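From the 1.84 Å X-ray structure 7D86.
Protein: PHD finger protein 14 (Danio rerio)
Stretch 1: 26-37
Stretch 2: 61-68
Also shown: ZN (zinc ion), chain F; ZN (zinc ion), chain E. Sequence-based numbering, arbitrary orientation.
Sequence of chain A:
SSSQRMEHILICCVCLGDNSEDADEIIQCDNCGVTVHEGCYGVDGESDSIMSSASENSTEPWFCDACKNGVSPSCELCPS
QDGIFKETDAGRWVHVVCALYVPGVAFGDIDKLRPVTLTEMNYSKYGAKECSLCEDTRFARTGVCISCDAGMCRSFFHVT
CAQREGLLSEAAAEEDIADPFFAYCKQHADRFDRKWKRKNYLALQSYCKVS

Stretch 1 26-37: IIQCDNCGVTVH
Stretch 2 61-68: PWFCDACK

Stretch 1 is a hairpin: strands 26-28 and 35-37 pair through I27 N to V36 O (2.8 Å) and V36 N to I27 O (3.0 Å), and C29 N to V34 O (2.7 Å) closes the turn. Stretch 2 passes in extended form through W62 and F63, then enters a weakly bonded helix at about 65-68. The CA atoms of the two stretches come nearest at C29 and F63, 4.8 Å apart, and a shared zinc joins them.

I27 (chi1 p, chi2 t) points toward stretch 2 and lays CD1 over one face of W62 (chi1 t, chi2 79°), 3.4 Å from the six-membered ring centroid, a CH-pi contact suited to an apolar methyl over an electron-rich ring. Q28 O lies at the ring's edge, 3.6 Å from W62 CE3.

C29 (t) binds zinc through SG at 2.4 Å; the same sulfur accepts from C64 N at 3.3 Å and from N31 N and C32 N within its own loop, bonds that suit a thiolate. D30 (m) holds W62 at both ends of its backbone: D30 N donates to W62 O (2.8 Å), and the carboxylate OD2 of D30 accepts from W62 N (3.0 Å). N31 (t) sets CB over one face of F63 (m), 4.1 Å from the ring centroid, and its ND2 gives a weak hydrogen bond to C67 SG at 3.3 Å.

C32 (p) supplies the second ligand, SG to zinc 2.3 Å. C64 SG (p, 2.5 Å from zinc) and C67 SG (m, 2.4 Å) complete the four-sulfur site; C64 SG caps the helix by accepting from C67 N at 3.5 Å. G33, at phi 83° and psi 2°, suits the turn because a CB would jam against the preceding carbonyl O. V34 (p) packs CG1 against C64 CB at 4.2 Å, and V36 (p) sets CG1 4.1 Å from W62 CH2. H37 (m) binds another zinc, ND1 to metal 2.1 Å.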

# COMPACT_ATOMS: atom_id res chain seq x y z
N ILE A 26 1.76 14.43 8.39
CA ILE A 26 1.27 13.09 8.68
C ILE A 26 0.09 13.23 9.64
O ILE A 26 0.26 13.61 10.80
CB ILE A 26 2.37 12.21 9.28
CG1 ILE A 26 3.39 11.84 8.20
CG2 ILE A 26 1.77 10.96 9.91
CD1 ILE A 26 4.43 10.83 8.65
N ILE A 27 -1.11 12.92 9.15
CA ILE A 27 -2.32 13.01 9.95
C ILE A 27 -2.67 11.62 10.45
O ILE A 27 -2.20 10.60 9.94
CB ILE A 27 -3.49 13.62 9.15
CG1 ILE A 27 -3.78 12.77 7.91
CG2 ILE A 27 -3.18 15.06 8.76
CD1 ILE A 27 -4.95 13.26 7.09
N GLN A 28 -3.51 11.58 11.48
CA GLN A 28 -3.84 10.33 12.15
C GLN A 28 -5.35 10.22 12.31
O GLN A 28 -6.01 11.19 12.70
CB GLN A 28 -3.16 10.24 13.52
CG GLN A 28 -3.47 8.98 14.30
CD GLN A 28 -2.60 8.84 15.53
OE1 GLN A 28 -2.37 9.81 16.26
NE2 GLN A 28 -2.08 7.64 15.76
N CYS A 29 -5.89 9.05 12.00
CA CYS A 29 -7.32 8.85 12.17
C CYS A 29 -7.66 8.82 13.65
O CYS A 29 -7.07 8.06 14.42
CB CYS A 29 -7.76 7.55 11.50
SG CYS A 29 -9.53 7.25 11.70
N ASP A 30 -8.61 9.66 14.05
CA ASP A 30 -8.96 9.72 15.46
C ASP A 30 -9.74 8.50 15.93
O ASP A 30 -9.84 8.28 17.14
CB ASP A 30 -9.72 11.01 15.74
CG ASP A 30 -8.80 12.20 15.90
OD1 ASP A 30 -8.04 12.22 16.89
OD2 ASP A 30 -8.80 13.09 15.03
N ASN A 31 -10.26 7.69 15.00
CA ASN A 31 -11.00 6.50 15.36
C ASN A 31 -10.10 5.27 15.47
O ASN A 31 -10.08 4.60 16.50
CB ASN A 31 -12.12 6.25 14.35
CG ASN A 31 -13.14 5.24 14.85
OD1 ASN A 31 -13.89 5.51 15.77
ND2 ASN A 31 -13.16 4.06 14.23
N CYS A 32 -9.35 4.96 14.41
CA CYS A 32 -8.54 3.74 14.37
C CYS A 32 -7.05 3.99 14.58
O CYS A 32 -6.30 3.03 14.75
CB CYS A 32 -8.75 3.01 13.04
SG CYS A 32 -8.08 3.84 11.58
N GLY A 33 -6.61 5.25 14.56
CA GLY A 33 -5.21 5.55 14.79
C GLY A 33 -4.29 5.42 13.59
O GLY A 33 -3.08 5.63 13.74
N VAL A 34 -4.81 5.09 12.41
CA VAL A 34 -3.94 4.95 11.25
C VAL A 34 -3.32 6.30 10.93
O VAL A 34 -3.92 7.36 11.15
CB VAL A 34 -4.72 4.38 10.05
CG1 VAL A 34 -5.65 5.43 9.44
CG2 VAL A 34 -3.76 3.82 9.00
N THR A 35 -2.09 6.27 10.42
CA THR A 35 -1.32 7.48 10.15
C THR A 35 -0.89 7.50 8.69
O THR A 35 -0.48 6.47 8.15
CB THR A 35 -0.08 7.56 11.05
OG1 THR A 35 0.64 6.33 10.97
CG2 THR A 35 -0.49 7.81 12.50
N VAL A 36 -0.98 8.67 8.06
CA VAL A 36 -0.75 8.78 6.62
C VAL A 36 -0.39 10.22 6.30
O VAL A 36 -0.87 11.16 6.94
CB VAL A 36 -2.00 8.30 5.83
CG1 VAL A 36 -3.20 9.22 6.09
CG2 VAL A 36 -1.69 8.20 4.34
N HIS A 37 0.50 10.39 5.31
CA HIS A 37 0.71 11.69 4.70
C HIS A 37 -0.59 12.19 4.09
O HIS A 37 -1.32 11.42 3.45
CB HIS A 37 1.78 11.61 3.59
CG HIS A 37 3.19 11.53 4.09
ND1 HIS A 37 4.03 10.48 3.75
CD2 HIS A 37 3.93 12.38 4.83
CE1 HIS A 37 5.22 10.68 4.30
NE2 HIS A 37 5.19 11.83 4.96
N PRO A 61 -10.08 16.71 14.69
CA PRO A 61 -10.93 15.53 14.50
C PRO A 61 -11.01 15.10 13.03
O PRO A 61 -11.68 15.75 12.23
CB PRO A 61 -12.29 15.98 15.01
CG PRO A 61 -12.30 17.46 14.78
CD PRO A 61 -10.88 17.91 15.00
N TRP A 62 -10.33 14.01 12.68
CA TRP A 62 -10.31 13.52 11.30
C TRP A 62 -10.46 12.01 11.29
O TRP A 62 -9.82 11.31 12.07
CB TRP A 62 -9.01 13.93 10.59
CG TRP A 62 -8.92 13.41 9.19
CD1 TRP A 62 -9.52 13.93 8.08
CD2 TRP A 62 -8.18 12.27 8.74
NE1 TRP A 62 -9.21 13.19 6.97
CE2 TRP A 62 -8.38 12.16 7.34
CE3 TRP A 62 -7.36 11.33 9.37
CZ2 TRP A 62 -7.80 11.15 6.58
CZ3 TRP A 62 -6.78 10.32 8.61
CH2 TRP A 62 -7.01 10.25 7.22
N PHE A 63 -11.32 11.52 10.40
CA PHE A 63 -11.53 10.09 10.22
C PHE A 63 -11.02 9.67 8.85
O PHE A 63 -11.15 10.40 7.87
CB PHE A 63 -13.01 9.72 10.33
CG PHE A 63 -13.54 9.69 11.73
CD1 PHE A 63 -12.73 10.04 12.80
CD2 PHE A 63 -14.85 9.31 11.98
CE1 PHE A 63 -13.23 10.01 14.10
CE2 PHE A 63 -15.35 9.28 13.27
CZ PHE A 63 -14.54 9.63 14.33
N CYS A 64 -10.44 8.47 8.79
CA CYS A 64 -10.14 7.89 7.50
C CYS A 64 -11.45 7.48 6.81
O CYS A 64 -12.52 7.44 7.43
CB CYS A 64 -9.20 6.69 7.64
SG CYS A 64 -9.98 5.17 8.25
N ASP A 65 -11.35 7.19 5.52
CA ASP A 65 -12.55 6.89 4.74
C ASP A 65 -13.28 5.66 5.26
O ASP A 65 -14.51 5.63 5.27
CB ASP A 65 -12.19 6.71 3.27
CG ASP A 65 -11.81 8.01 2.60
OD1 ASP A 65 -11.78 9.06 3.28
OD2 ASP A 65 -11.54 7.99 1.38
N ALA A 66 -12.54 4.64 5.70
CA ALA A 66 -13.19 3.45 6.22
C ALA A 66 -13.99 3.77 7.49
O ALA A 66 -15.14 3.34 7.63
CB ALA A 66 -12.16 2.35 6.49
N CYS A 67 -13.39 4.54 8.40
CA CYS A 67 -14.11 4.87 9.63
C CYS A 67 -15.27 5.83 9.36
O CYS A 67 -16.28 5.78 10.06
CB CYS A 67 -13.14 5.45 10.65
SG CYS A 67 -11.91 4.24 11.20
N LYS A 68 -15.16 6.68 8.34
CA LYS A 68 -16.29 7.51 7.93
C LYS A 68 -17.49 6.69 7.50
O LYS A 68 -18.62 7.18 7.57
CB LYS A 68 -15.89 8.43 6.78
CG LYS A 68 -15.28 9.76 7.17
CD LYS A 68 -15.23 10.66 5.93
CE LYS A 68 -14.50 11.96 6.18
NZ LYS A 68 -14.70 12.89 5.04
ZN ZN F . -9.76 5.11 10.70
ZN ZN E . 3.38 8.78 2.79